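Local coordinates for protein NAD-dependent dehydrogenase (Rhizobium meliloti, PDB 4Z0P) that reduces glyoxylate and hydroxypyruvate with NADPH as the hydride donor, and is a member of the D-isomer specific 2-hydroxyacid dehydrogenase family, at residues Gly144-Gly149 with Ile167-Ser172; Pro228-Ala233 with Ala256-Phe261. One frame throughout, in Å; residues are numbered along the deposited sequence. Where two conformers were deposited one is given.

Contact 1. Residues Gly144-Gly149 with Ile167-Ser172. With NDP (NADPH dihydro-nicotinamide-adenine-dinucleotide phosphate), chain H.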
ATOM      1  N   GLY A 144      -5.663   7.197 -12.636  1.00 19.24           N
ATOM      2  CA  GLY A 144      -6.939   7.416 -13.299  1.00 20.98           C
ATOM      3  C   GLY A 144      -7.778   6.170 -13.128  1.00 21.40           C
ATOM      4  O   GLY A 144      -7.348   5.100 -13.536  1.00 21.02           O
ATOM      5  N   ILE A 145      -8.967   6.309 -12.544  1.00 19.66           N
ATOM      6  CA  ILE A 145      -9.827   5.164 -12.270  1.00 18.52           C
ATOM      7  C   ILE A 145     -11.006   5.167 -13.214  1.00 20.63           C
ATOM      8  O   ILE A 145     -11.747   6.154 -13.276  1.00 20.36           O
ATOM      9  CB  ILE A 145     -10.333   5.177 -10.815  1.00 17.19           C
ATOM     10  CG1 ILE A 145      -9.139   5.119  -9.847  1.00 19.82           C
ATOM     11  CG2 ILE A 145     -11.263   3.988 -10.580  1.00 22.64           C
ATOM     12  CD1 ILE A 145      -9.498   5.495  -8.438  1.00 25.46           C
ATOM     13  N   MET A 146     -11.141   4.079 -13.990  1.00 19.93           N
ATOM     14  CA  MET A 146     -12.314   3.851 -14.834  1.00 20.19           C
ATOM     15  C   MET A 146     -13.325   3.020 -14.038  1.00 23.25           C
ATOM     16  O   MET A 146     -13.063   1.861 -13.698  1.00 21.11           O
ATOM     17  CB  MET A 146     -11.938   3.189 -16.145  1.00 22.62           C
ATOM     18  CG  MET A 146     -11.203   4.133 -17.079  1.00 20.88           C
ATOM     19  SD  MET A 146     -10.513   3.431 -18.575  1.00 22.70           S
ATOM     20  CE  MET A 146     -11.973   2.966 -19.452  1.00 21.73           C
ATOM     21  N   GLY A 147     -14.485   3.637 -13.773  1.00 21.81           N
ATOM     22  CA  GLY A 147     -15.527   3.096 -12.895  1.00 22.89           C
ATOM     23  C   GLY A 147     -15.552   3.864 -11.597  1.00 22.69           C
ATOM     24  O   GLY A 147     -14.656   3.704 -10.774  1.00 26.10           O
ATOM     25  N   MET A 148     -16.548   4.723 -11.427  1.00 21.51           N
ATOM     26  CA  MET A 148     -16.676   5.637 -10.284  0.50 23.52           C
ATOM     27  C   MET A 148     -17.888   5.258  -9.444  1.00 23.40           C
ATOM     28  O   MET A 148     -18.697   6.117  -9.078  1.00 23.93           O
ATOM     29  CB  MET A 148     -16.846   7.077 -10.787  0.50 24.28           C
ATOM     30  CG  MET A 148     -15.563   7.741 -11.229  0.50 28.81           C
ATOM     31  SD  MET A 148     -14.596   8.227  -9.792  0.50 27.23           S
ATOM     32  CE  MET A 148     -13.429   6.878  -9.672  0.50 18.24           C
ATOM     33  N   GLY A 149     -18.025   3.974  -9.163  1.00 22.62           N
ATOM     34  CA  GLY A 149     -19.117   3.477  -8.370  1.00 24.87           C
ATOM     35  C   GLY A 149     -18.696   3.292  -6.929  1.00 23.57           C
ATOM     36  O   GLY A 149     -17.824   4.011  -6.417  1.00 20.86           O
ATOM     37  N   ILE A 167      -7.811  11.059 -10.699  1.00 19.83           N
ATOM     38  CA  ILE A 167      -8.938  11.452 -11.528  1.00 20.95           C
ATOM     39  C   ILE A 167      -9.790  10.216 -11.817  1.00 20.75           C
ATOM     40  O   ILE A 167      -9.301   9.098 -11.765  1.00 20.04           O
ATOM     41  CB  ILE A 167      -8.486  12.137 -12.844  1.00 23.73           C
ATOM     42  CG1 ILE A 167      -7.586  11.212 -13.695  1.00 22.32           C
ATOM     43  CG2 ILE A 167      -7.768  13.431 -12.525  1.00 27.90           C
ATOM     44  CD1 ILE A 167      -7.101  11.811 -14.999  1.00 24.73           C
ATOM     45  N   GLY A 168     -11.043  10.454 -12.194  1.00 22.63           N
ATOM     46  CA  GLY A 168     -11.999   9.367 -12.420  1.00 23.23           C
ATOM     47  C   GLY A 168     -12.774   9.512 -13.714  1.00 20.40           C
ATOM     48  O   GLY A 168     -12.965  10.621 -14.209  1.00 24.38           O
ATOM     49  N   TRP A 169     -13.237   8.370 -14.224  1.00 22.43           N
ATOM     50  CA  TRP A 169     -14.055   8.332 -15.434  1.00 21.93           C
ATOM     51  C   TRP A 169     -15.189   7.345 -15.259  1.00 20.72           C
ATOM     52  O   TRP A 169     -15.012   6.262 -14.698  1.00 22.10           O
ATOM     53  CB  TRP A 169     -13.192   7.948 -16.634  1.00 24.35           C
ATOM     54  CG  TRP A 169     -13.931   7.815 -17.922  1.00 24.43           C
ATOM     55  CD1 TRP A 169     -14.197   8.809 -18.825  1.00 27.28           C
ATOM     56  CD2 TRP A 169     -14.500   6.615 -18.476  1.00 24.86           C
ATOM     57  NE1 TRP A 169     -14.882   8.301 -19.909  1.00 23.74           N
ATOM     58  CE2 TRP A 169     -15.097   6.963 -19.705  1.00 24.30           C
ATOM     59  CE3 TRP A 169     -14.568   5.285 -18.049  1.00 24.21           C
ATOM     60  CZ2 TRP A 169     -15.722   6.009 -20.540  1.00 26.10           C
ATOM     61  CZ3 TRP A 169     -15.206   4.346 -18.862  1.00 27.68           C
ATOM     62  CH2 TRP A 169     -15.780   4.713 -20.088  1.00 25.63           C
ATOM     63  N   SER A 170     -16.367   7.731 -15.752  1.00 23.44           N
ATOM     64  CA  SER A 170     -17.507   6.805 -15.821  1.00 23.06           C
ATOM     65  C   SER A 170     -18.467   7.355 -16.845  1.00 26.67           C
ATOM     66  O   SER A 170     -18.191   8.390 -17.462  1.00 26.87           O
ATOM     67  CB  SER A 170     -18.155   6.622 -14.442  1.00 26.89           C
ATOM     68  OG  SER A 170     -18.573   7.869 -13.908  1.00 33.72           O
ATOM     69  N   ARG A 171     -19.595   6.689 -17.032  1.00 33.11           N
ATOM     70  CA  ARG A 171     -20.509   7.101 -18.104  1.00 35.95           C
ATOM     71  C   ARG A 171     -21.080   8.477 -17.834  1.00 40.56           C
ATOM     72  O   ARG A 171     -21.032   9.362 -18.701  1.00 39.78           O
ATOM     73  CB  ARG A 171     -21.606   6.057 -18.298  1.00 42.64           C
ATOM     74  CG  ARG A 171     -22.541   6.380 -19.457  1.00 59.77           C
ATOM     75  CD  ARG A 171     -23.001   5.130 -20.191  1.00 75.79           C
ATOM     76  NE  ARG A 171     -23.506   4.113 -19.277  1.00 60.10           N
ATOM     77  CZ  ARG A 171     -23.828   2.871 -19.633  1.00 85.69           C
ATOM     78  NH1 ARG A 171     -23.718   2.458 -20.902  1.00 60.62           N
ATOM     79  NH2 ARG A 171     -24.274   2.031 -18.707  1.00 70.44           N
ATOM     80  N   SER A 172     -21.638   8.652 -16.642  1.00 44.10           N
ATOM     81  CA  SER A 172     -22.069   9.970 -16.188  1.00 57.27           C
ATOM     82  C   SER A 172     -20.970  10.555 -15.313  1.00 54.37           C
ATOM     83  O   SER A 172     -20.175   9.819 -14.725  1.00 64.96           O
ATOM     84  CB  SER A 172     -23.399   9.880 -15.423  1.00 66.35           C
ATOM     85  OG  SER A 172     -23.396   8.822 -14.472  1.00 57.79           O
TER
HETATM   86  PA  NDP H 407     -20.930   0.069  -9.256  1.00 22.22           P
HETATM   87  O1A NDP H 407     -22.182  -0.348 -10.012  1.00 23.33           O
HETATM   88  O2A NDP H 407     -21.116   0.786  -7.960  1.00 20.98           O
HETATM   89  O5B NDP H 407     -20.107   0.997 -10.240  1.00 22.21           O
HETATM   90  C5B NDP H 407     -19.924   0.728 -11.614  1.00 22.18           C
HETATM   91  C4B NDP H 407     -19.314   1.947 -12.251  1.00 20.95           C
HETATM   92  O4B NDP H 407     -18.982   1.595 -13.592  1.00 22.00           O
HETATM   93  C3B NDP H 407     -20.254   3.148 -12.334  1.00 26.81           C
HETATM   94  O3B NDP H 407     -19.474   4.321 -12.132  1.00 25.11           O
HETATM   95  C2B NDP H 407     -20.766   3.083 -13.757  1.00 21.31           C
HETATM   96  O2B NDP H 407     -21.147   4.327 -14.313  1.00 25.18           O
HETATM   97  C1B NDP H 407     -19.528   2.580 -14.453  1.00 22.35           C
HETATM   98  N9A NDP H 407     -19.882   2.020 -15.768  1.00 22.60           N
HETATM   99  C8A NDP H 407     -20.595   0.919 -16.078  1.00 23.91           C
HETATM  100  N7A NDP H 407     -20.717   0.715 -17.370  1.00 24.20           N
HETATM  101  C5A NDP H 407     -20.035   1.756 -17.933  1.00 21.99           C
HETATM  102  C6A NDP H 407     -19.800   2.141 -19.268  1.00 27.11           C
HETATM  103  N6A NDP H 407     -20.253   1.426 -20.324  1.00 25.74           N
HETATM  104  N1A NDP H 407     -19.066   3.265 -19.498  1.00 26.72           N
HETATM  105  C2A NDP H 407     -18.617   3.970 -18.449  1.00 29.50           C
HETATM  106  N3A NDP H 407     -18.785   3.710 -17.149  1.00 22.91           N
HETATM  107  C4A NDP H 407     -19.501   2.571 -16.957  1.00 21.86           C
HETATM  108  O3  NDP H 407     -20.075  -1.295  -9.123  1.00 20.43           O
HETATM  109  PN  NDP H 407     -18.979  -1.523  -7.947  1.00 21.03           P
HETATM  110  O1N NDP H 407     -18.077  -0.339  -7.844  1.00 21.42           O
HETATM  111  O2N NDP H 407     -19.640  -2.036  -6.718  1.00 19.75           O
HETATM  112  O5D NDP H 407     -18.245  -2.785  -8.580  1.00 20.48           O
HETATM  113  C5D NDP H 407     -17.556  -2.641  -9.807  1.00 19.33           C
HETATM  114  C4D NDP H 407     -17.128  -3.998 -10.345  1.00 20.88           C
HETATM  115  O4D NDP H 407     -15.996  -4.488  -9.623  1.00 20.78           O
HETATM  116  C3D NDP H 407     -18.130  -5.136 -10.210  1.00 21.22           C
HETATM  117  O3D NDP H 407     -19.130  -5.063 -11.246  1.00 21.88           O
HETATM  118  C2D NDP H 407     -17.303  -6.402 -10.306  1.00 19.17           C
HETATM  119  O2D NDP H 407     -17.212  -6.844 -11.673  1.00 21.64           O
HETATM  120  C1D NDP H 407     -15.914  -5.886  -9.847  1.00 19.03           C
HETATM  121  N1N NDP H 407     -15.443  -6.538  -8.623  1.00 18.19           N
HETATM  122  C2N NDP H 407     -14.292  -7.318  -8.627  1.00 19.14           C
HETATM  123  C3N NDP H 407     -13.826  -7.917  -7.495  1.00 19.34           C
HETATM  124  C7N NDP H 407     -12.510  -8.634  -7.431  1.00 19.89           C
HETATM  125  O7N NDP H 407     -12.299  -9.376  -6.451  1.00 21.15           O
HETATM  126  N7N NDP H 407     -11.630  -8.488  -8.398  1.00 18.97           N
HETATM  127  C4N NDP H 407     -14.599  -7.788  -6.236  1.00 21.07           C
HETATM  128  C5N NDP H 407     -15.824  -6.955  -6.328  1.00 19.76           C
HETATM  129  C6N NDP H 407     -16.188  -6.360  -7.448  1.00 19.04           C
HETATM  130  P2B NDP H 407     -22.513   5.054 -13.870  1.00 37.25           P
HETATM  131  O1X NDP H 407     -22.223   5.552 -12.477  1.00 63.70           O
HETATM  132  O2X NDP H 407     -22.615   6.169 -14.896  1.00 36.38           O
HETATM  133  O3X NDP H 407     -23.591   4.039 -13.946  1.00 31.15           O

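Contact 2. Residues Pro228-Ala233 with Ala256-Phe261. With NDP (NADPH dihydro-nicotinamide-adenine-dinucleotide phosphate), chain H.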
ATOM      1  N   PRO A 228       3.086   4.219 -18.933  1.00 21.83           N
ATOM      2  CA  PRO A 228       1.983   3.963 -18.010  1.00 20.97           C
ATOM      3  C   PRO A 228       1.934   2.515 -17.496  1.00 20.95           C
ATOM      4  O   PRO A 228       2.548   1.612 -18.070  1.00 21.31           O
ATOM      5  CB  PRO A 228       0.756   4.262 -18.890  1.00 23.50           C
ATOM      6  CG  PRO A 228       1.202   3.860 -20.269  1.00 23.19           C
ATOM      7  CD  PRO A 228       2.627   4.285 -20.330  1.00 24.55           C
ATOM      8  N   VAL A 229       1.155   2.322 -16.437  1.00 19.51           N
ATOM      9  CA  VAL A 229       0.830   1.035 -15.835  1.00 19.60           C
ATOM     10  C   VAL A 229      -0.666   0.761 -15.915  1.00 19.49           C
ATOM     11  O   VAL A 229      -1.480   1.677 -15.790  1.00 20.48           O
ATOM     12  CB  VAL A 229       1.273   1.057 -14.349  1.00 22.42           C
ATOM     13  CG1 VAL A 229       0.834  -0.173 -13.581  1.00 24.48           C
ATOM     14  CG2 VAL A 229       2.792   1.180 -14.318  1.00 25.54           C
ATOM     15  N   PHE A 230      -1.021  -0.508 -16.113  1.00 18.91           N
ATOM     16  CA  PHE A 230      -2.415  -0.948 -16.163  1.00 19.36           C
ATOM     17  C   PHE A 230      -2.728  -1.864 -14.993  1.00 19.78           C
ATOM     18  O   PHE A 230      -2.065  -2.895 -14.793  1.00 20.15           O
ATOM     19  CB  PHE A 230      -2.691  -1.702 -17.460  1.00 20.07           C
ATOM     20  CG  PHE A 230      -4.089  -2.246 -17.567  1.00 19.45           C
ATOM     21  CD1 PHE A 230      -5.198  -1.420 -17.361  1.00 21.37           C
ATOM     22  CD2 PHE A 230      -4.317  -3.565 -17.906  1.00 21.61           C
ATOM     23  CE1 PHE A 230      -6.498  -1.911 -17.491  1.00 21.13           C
ATOM     24  CE2 PHE A 230      -5.617  -4.061 -18.036  1.00 21.69           C
ATOM     25  CZ  PHE A 230      -6.709  -3.234 -17.830  1.00 20.07           C
ATOM     26  N   ILE A 231      -3.778  -1.515 -14.253  1.00 17.83           N
ATOM     27  CA  ILE A 231      -4.182  -2.259 -13.055  1.00 16.96           C
ATOM     28  C   ILE A 231      -5.653  -2.590 -13.212  1.00 21.29           C
ATOM     29  O   ILE A 231      -6.486  -1.672 -13.382  1.00 22.14           O
ATOM     30  CB  ILE A 231      -3.976  -1.393 -11.806  1.00 18.45           C
ATOM     31  CG1 ILE A 231      -2.486  -1.107 -11.593  1.00 18.43           C
ATOM     32  CG2 ILE A 231      -4.631  -2.017 -10.562  1.00 21.38           C
ATOM     33  CD1 ILE A 231      -2.267   0.100 -10.711  1.00 21.16           C
ATOM     34  N   ASN A 232      -5.991  -3.878 -13.254  1.00 19.07           N
ATOM     35  CA  ASN A 232      -7.401  -4.259 -13.406  1.00 19.19           C
ATOM     36  C   ASN A 232      -7.896  -5.203 -12.336  1.00 20.49           C
ATOM     37  O   ASN A 232      -7.335  -6.284 -12.142  1.00 18.30           O
ATOM     38  CB  ASN A 232      -7.672  -4.879 -14.779  1.00 20.07           C
ATOM     39  CG  ASN A 232      -9.172  -5.021 -15.093  1.00 18.84           C
ATOM     40  OD1 ASN A 232     -10.040  -4.404 -14.464  1.00 19.02           O
ATOM     41  ND2 ASN A 232      -9.469  -5.813 -16.095  1.00 18.92           N
ATOM     42  N   ALA A 233      -8.943  -4.789 -11.637  1.00 18.42           N
ATOM     43  CA  ALA A 233      -9.646  -5.665 -10.699  1.00 19.13           C
ATOM     44  C   ALA A 233     -11.147  -5.653 -10.909  1.00 17.98           C
ATOM     45  O   ALA A 233     -11.905  -6.037  -9.997  1.00 18.72           O
ATOM     46  CB  ALA A 233      -9.315  -5.301  -9.255  1.00 20.96           C
ATOM     47  N   ALA A 256       2.009  -4.036 -15.075  1.00 19.41           N
ATOM     48  CA  ALA A 256       0.594  -4.274 -14.841  1.00 19.73           C
ATOM     49  C   ALA A 256       0.349  -5.021 -13.538  1.00 19.18           C
ATOM     50  O   ALA A 256       1.233  -5.719 -13.053  1.00 20.66           O
ATOM     51  CB  ALA A 256      -0.013  -5.055 -16.000  1.00 20.91           C
ATOM     52  N   SER A 257      -0.844  -4.825 -12.980  1.00 17.80           N
ATOM     53  CA  SER A 257      -1.371  -5.671 -11.898  1.00 20.07           C
ATOM     54  C   SER A 257      -2.702  -6.212 -12.373  1.00 18.62           C
ATOM     55  O   SER A 257      -3.630  -5.435 -12.642  1.00 19.16           O
ATOM     56  CB  SER A 257      -1.583  -4.872 -10.615  1.00 20.15           C
ATOM     57  OG  SER A 257      -0.330  -4.429 -10.074  1.00 19.19           O
ATOM     58  N   LEU A 258      -2.791  -7.532 -12.495  1.00 18.06           N
ATOM     59  CA  LEU A 258      -4.019  -8.174 -12.975  1.00 18.44           C
ATOM     60  C   LEU A 258      -4.536  -9.121 -11.913  1.00 16.96           C
ATOM     61  O   LEU A 258      -3.843 -10.082 -11.534  1.00 19.20           O
ATOM     62  CB  LEU A 258      -3.775  -8.932 -14.291  1.00 18.07           C
ATOM     63  CG  LEU A 258      -3.215  -8.054 -15.436  1.00 19.83           C
ATOM     64  CD1 LEU A 258      -2.845  -8.919 -16.632  1.00 22.32           C
ATOM     65  CD2 LEU A 258      -4.230  -6.977 -15.836  1.00 21.85           C
ATOM     66  N   ASP A 259      -5.758  -8.860 -11.451  1.00 18.07           N
ATOM     67  CA  ASP A 259      -6.485  -9.741 -10.541  1.00 18.37           C
ATOM     68  C   ASP A 259      -7.512 -10.592 -11.269  1.00 20.72           C
ATOM     69  O   ASP A 259      -8.057 -11.535 -10.693  1.00 19.42           O
ATOM     70  CB  ASP A 259      -7.222  -8.926  -9.481  1.00 16.85           C
ATOM     71  CG  ASP A 259      -7.767  -9.794  -8.346  1.00 17.93           C
ATOM     72  OD1 ASP A 259      -6.980 -10.569  -7.700  1.00 18.53           O
ATOM     73  OD2 ASP A 259      -9.001  -9.707  -8.100  1.00 18.99           O
ATOM     74  N   VAL A 260      -7.818 -10.206 -12.510  1.00 18.91           N
ATOM     75  CA  VAL A 260      -8.936 -10.790 -13.286  1.00 18.00           C
ATOM     76  C   VAL A 260      -8.458 -11.060 -14.701  1.00 19.96           C
ATOM     77  O   VAL A 260      -7.571 -10.355 -15.206  1.00 20.87           O
ATOM     78  CB  VAL A 260     -10.187  -9.884 -13.261  1.00 19.67           C
ATOM     79  CG1 VAL A 260     -10.711  -9.757 -11.839  1.00 20.43           C
ATOM     80  CG2 VAL A 260      -9.876  -8.507 -13.824  1.00 21.39           C
ATOM     81  N   PHE A 261      -9.008 -12.111 -15.308  1.00 19.56           N
ATOM     82  CA  PHE A 261      -8.545 -12.631 -16.579  1.00 20.36           C
ATOM     83  C   PHE A 261      -9.705 -13.052 -17.473  1.00 22.38           C
ATOM     84  O   PHE A 261     -10.766 -13.387 -16.991  1.00 21.57           O
ATOM     85  CB  PHE A 261      -7.572 -13.799 -16.360  1.00 20.67           C
ATOM     86  CG  PHE A 261      -6.373 -13.378 -15.583  1.00 20.28           C
ATOM     87  CD1 PHE A 261      -5.288 -12.814 -16.216  1.00 19.84           C
ATOM     88  CD2 PHE A 261      -6.402 -13.406 -14.188  1.00 22.74           C
ATOM     89  CE1 PHE A 261      -4.211 -12.351 -15.465  1.00 22.58           C
ATOM     90  CE2 PHE A 261      -5.328 -12.949 -13.432  1.00 22.10           C
ATOM     91  CZ  PHE A 261      -4.247 -12.409 -14.081  1.00 20.47           C
TER
HETATM   92  PA  NDP H 407     -20.930   0.069  -9.256  1.00 22.22           P
HETATM   93  O1A NDP H 407     -22.182  -0.348 -10.012  1.00 23.33           O
HETATM   94  O2A NDP H 407     -21.116   0.786  -7.960  1.00 20.98           O
HETATM   95  O5B NDP H 407     -20.107   0.997 -10.240  1.00 22.21           O
HETATM   96  C5B NDP H 407     -19.924   0.728 -11.614  1.00 22.18           C
HETATM   97  C4B NDP H 407     -19.314   1.947 -12.251  1.00 20.95           C
HETATM   98  O4B NDP H 407     -18.982   1.595 -13.592  1.00 22.00           O
HETATM   99  C3B NDP H 407     -20.254   3.148 -12.334  1.00 26.81           C
HETATM  100  O3B NDP H 407     -19.474   4.321 -12.132  1.00 25.11           O
HETATM  101  C2B NDP H 407     -20.766   3.083 -13.757  1.00 21.31           C
HETATM  102  O2B NDP H 407     -21.147   4.327 -14.313  1.00 25.18           O
HETATM  103  C1B NDP H 407     -19.528   2.580 -14.453  1.00 22.35           C
HETATM  104  N9A NDP H 407     -19.882   2.020 -15.768  1.00 22.60           N
HETATM  105  C8A NDP H 407     -20.595   0.919 -16.078  1.00 23.91           C
HETATM  106  N7A NDP H 407     -20.717   0.715 -17.370  1.00 24.20           N
HETATM  107  C5A NDP H 407     -20.035   1.756 -17.933  1.00 21.99           C
HETATM  108  C6A NDP H 407     -19.800   2.141 -19.268  1.00 27.11           C
HETATM  109  N6A NDP H 407     -20.253   1.426 -20.324  1.00 25.74           N
HETATM  110  N1A NDP H 407     -19.066   3.265 -19.498  1.00 26.72           N
HETATM  111  C2A NDP H 407     -18.617   3.970 -18.449  1.00 29.50           C
HETATM  112  N3A NDP H 407     -18.785   3.710 -17.149  1.00 22.91           N
HETATM  113  C4A NDP H 407     -19.501   2.571 -16.957  1.00 21.86           C
HETATM  114  O3  NDP H 407     -20.075  -1.295  -9.123  1.00 20.43           O
HETATM  115  PN  NDP H 407     -18.979  -1.523  -7.947  1.00 21.03           P
HETATM  116  O1N NDP H 407     -18.077  -0.339  -7.844  1.00 21.42           O
HETATM  117  O2N NDP H 407     -19.640  -2.036  -6.718  1.00 19.75           O
HETATM  118  O5D NDP H 407     -18.245  -2.785  -8.580  1.00 20.48           O
HETATM  119  C5D NDP H 407     -17.556  -2.641  -9.807  1.00 19.33           C
HETATM  120  C4D NDP H 407     -17.128  -3.998 -10.345  1.00 20.88           C
HETATM  121  O4D NDP H 407     -15.996  -4.488  -9.623  1.00 20.78           O
HETATM  122  C3D NDP H 407     -18.130  -5.136 -10.210  1.00 21.22           C
HETATM  123  O3D NDP H 407     -19.130  -5.063 -11.246  1.00 21.88           O
HETATM  124  C2D NDP H 407     -17.303  -6.402 -10.306  1.00 19.17           C
HETATM  125  O2D NDP H 407     -17.212  -6.844 -11.673  1.00 21.64           O
HETATM  126  C1D NDP H 407     -15.914  -5.886  -9.847  1.00 19.03           C
HETATM  127  N1N NDP H 407     -15.443  -6.538  -8.623  1.00 18.19           N
HETATM  128  C2N NDP H 407     -14.292  -7.318  -8.627  1.00 19.14           C
HETATM  129  C3N NDP H 407     -13.826  -7.917  -7.495  1.00 19.34           C
HETATM  130  C7N NDP H 407     -12.510  -8.634  -7.431  1.00 19.89           C
HETATM  131  O7N NDP H 407     -12.299  -9.376  -6.451  1.00 21.15           O
HETATM  132  N7N NDP H 407     -11.630  -8.488  -8.398  1.00 18.97           N
HETATM  133  C4N NDP H 407     -14.599  -7.788  -6.236  1.00 21.07           C
HETATM  134  C5N NDP H 407     -15.824  -6.955  -6.328  1.00 19.76           C
HETATM  135  C6N NDP H 407     -16.188  -6.360  -7.448  1.00 19.04           C
HETATM  136  P2B NDP H 407     -22.513   5.054 -13.870  1.00 37.25           P
HETATM  137  O1X NDP H 407     -22.223   5.552 -12.477  1.00 63.70           O
HETATM  138  O2X NDP H 407     -22.615   6.169 -14.896  1.00 36.38           O
HETATM  139  O3X NDP H 407     -23.591   4.039 -13.946  1.00 31.15           O

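Contact 1. Residues Gly144-Gly149 with Ile167-Ser172
The side chains of Met-146 and Trp-169 cross at a slant on one face of a parallel strand pair. The Met-146 chain bends at its last torsion (chi3 66°), and its CE comes 3.6 Å from CZ3 of Trp-169. The sulfur lies obliquely to the indole in a Met-aromatic contact, with SD 5.2 Å from the centre of the six-membered ring. With CG anti to its backbone N (chi1 177°), Trp-169 brings that ring to Met-146 and to the adenine of NADPH, its CH2 3.4 Å from C2A. An alanine in place of Trp-169 would probably open a gap beside the adenine and leave the Met-146 methyl without its aromatic partner. Beyond the strands, Met-148 N gives a weak hydrogen bond to O3B of the ribose. Ser-172 grips the 2'-phosphate oxygen O2X twice, through its backbone N and through OG at 2.8 Å. These bonds to the phosphate are consistent with the use of NADPH. Ser-170 OG bonds to Ser-172 O and ties down this turn. Gly-149 leaves room for the cofactor: a side chain there would strike O5B. Three backbone hydrogen bonds position these groups: Ile-145 N to Ile-167 O, Trp-169 N to Ile-145 O, and Gly-147 N to Trp-169 O. The last is nearly straight, at 170° about the hydrogen. Gly-147 and Gly-149 fit the Rossmann GxGxxG pattern. Helix 150-161 packs on Ile-145, helix 187-193 lies against Met-146, Ile-167 and Trp-169, and strand 196-199 pairs with the far edge of strand 142-146.

Contact 2. Residues Pro228-Ala233 with Ala256-Phe261
Phe-230 and Leu-258 touch across two neighbouring parallel strands of the Rossmann fold. The strands belong to a beta-alpha-beta unit completed by helix 241-250. The tight part is the paired backbone. Ser-257 N bonds to Phe-230 O and Asn-232 N to Ser-257 O, both at 2.9 Å. Asp-259 N bonds to Asn-232 O just past the end of the strand pairing, and this bond is nearly straight (172°). Two CA-H...O contacts lie among them, the shorter from Ala-256 CA to Phe-230 O at 3.0 Å. Along the strands the side chains fit less closely. Leu-258 CD2 approaches the Phe-230 ring obliquely, 3.9 Å from CE2. The two side chains cross at about a right angle. On the other face, Ile-231 CG1 lies 4.0 Å from Ser-257 CB. Ser-257 OG turns to Gln-110 and His-114. The loose end is the start of the strands, where Val-229 CG1 comes only within 4.3 Å of Ala-256 CA, though it too is buried. The cofactor end is closely packed. There Val-260 CG2 lies 3.5 Å from Asn-232 ND2. Asn-232 ND2 is hydrogen-bonded to Gln-239 OE1, and its OD1 to Gly-234 N. Asp-259 has CG anti to its backbone N (chi1 -169°), and this sends the carboxylate on toward the nicotinamide. Thr-281 OG1 and the amide N atoms of Val-284 and Ala-285 also bond to this carboxylate and help fix its rotation. The carboxamide nitrogen N7N gives one hydrogen bond to Ala-233 O and another to Asp-259 OD2, each 2.9 Å long.

In the fold
From the N terminus, the chain first builds a five-stranded parallel sheet, from strand 8-12 to strand 91-92, then enters the cofactor-binding sheet at strand 142-146. Contact 1 closes the first loop there, through helix 150-161 to strand 165-169. Contact 2 opens later and closes a second loop, from strand 229-232 through helix 241-250 to strand 255-258. The two loops follow in series and neither nest nor cross. Strand 196-199 stands between the two pairs in one parallel sheet. The centres of contact 1 and contact 2 are about 16 Å apart, and the two do not touch. NADPH spans them, with its adenine half at contact 1 and its nicotinamide at contact 2.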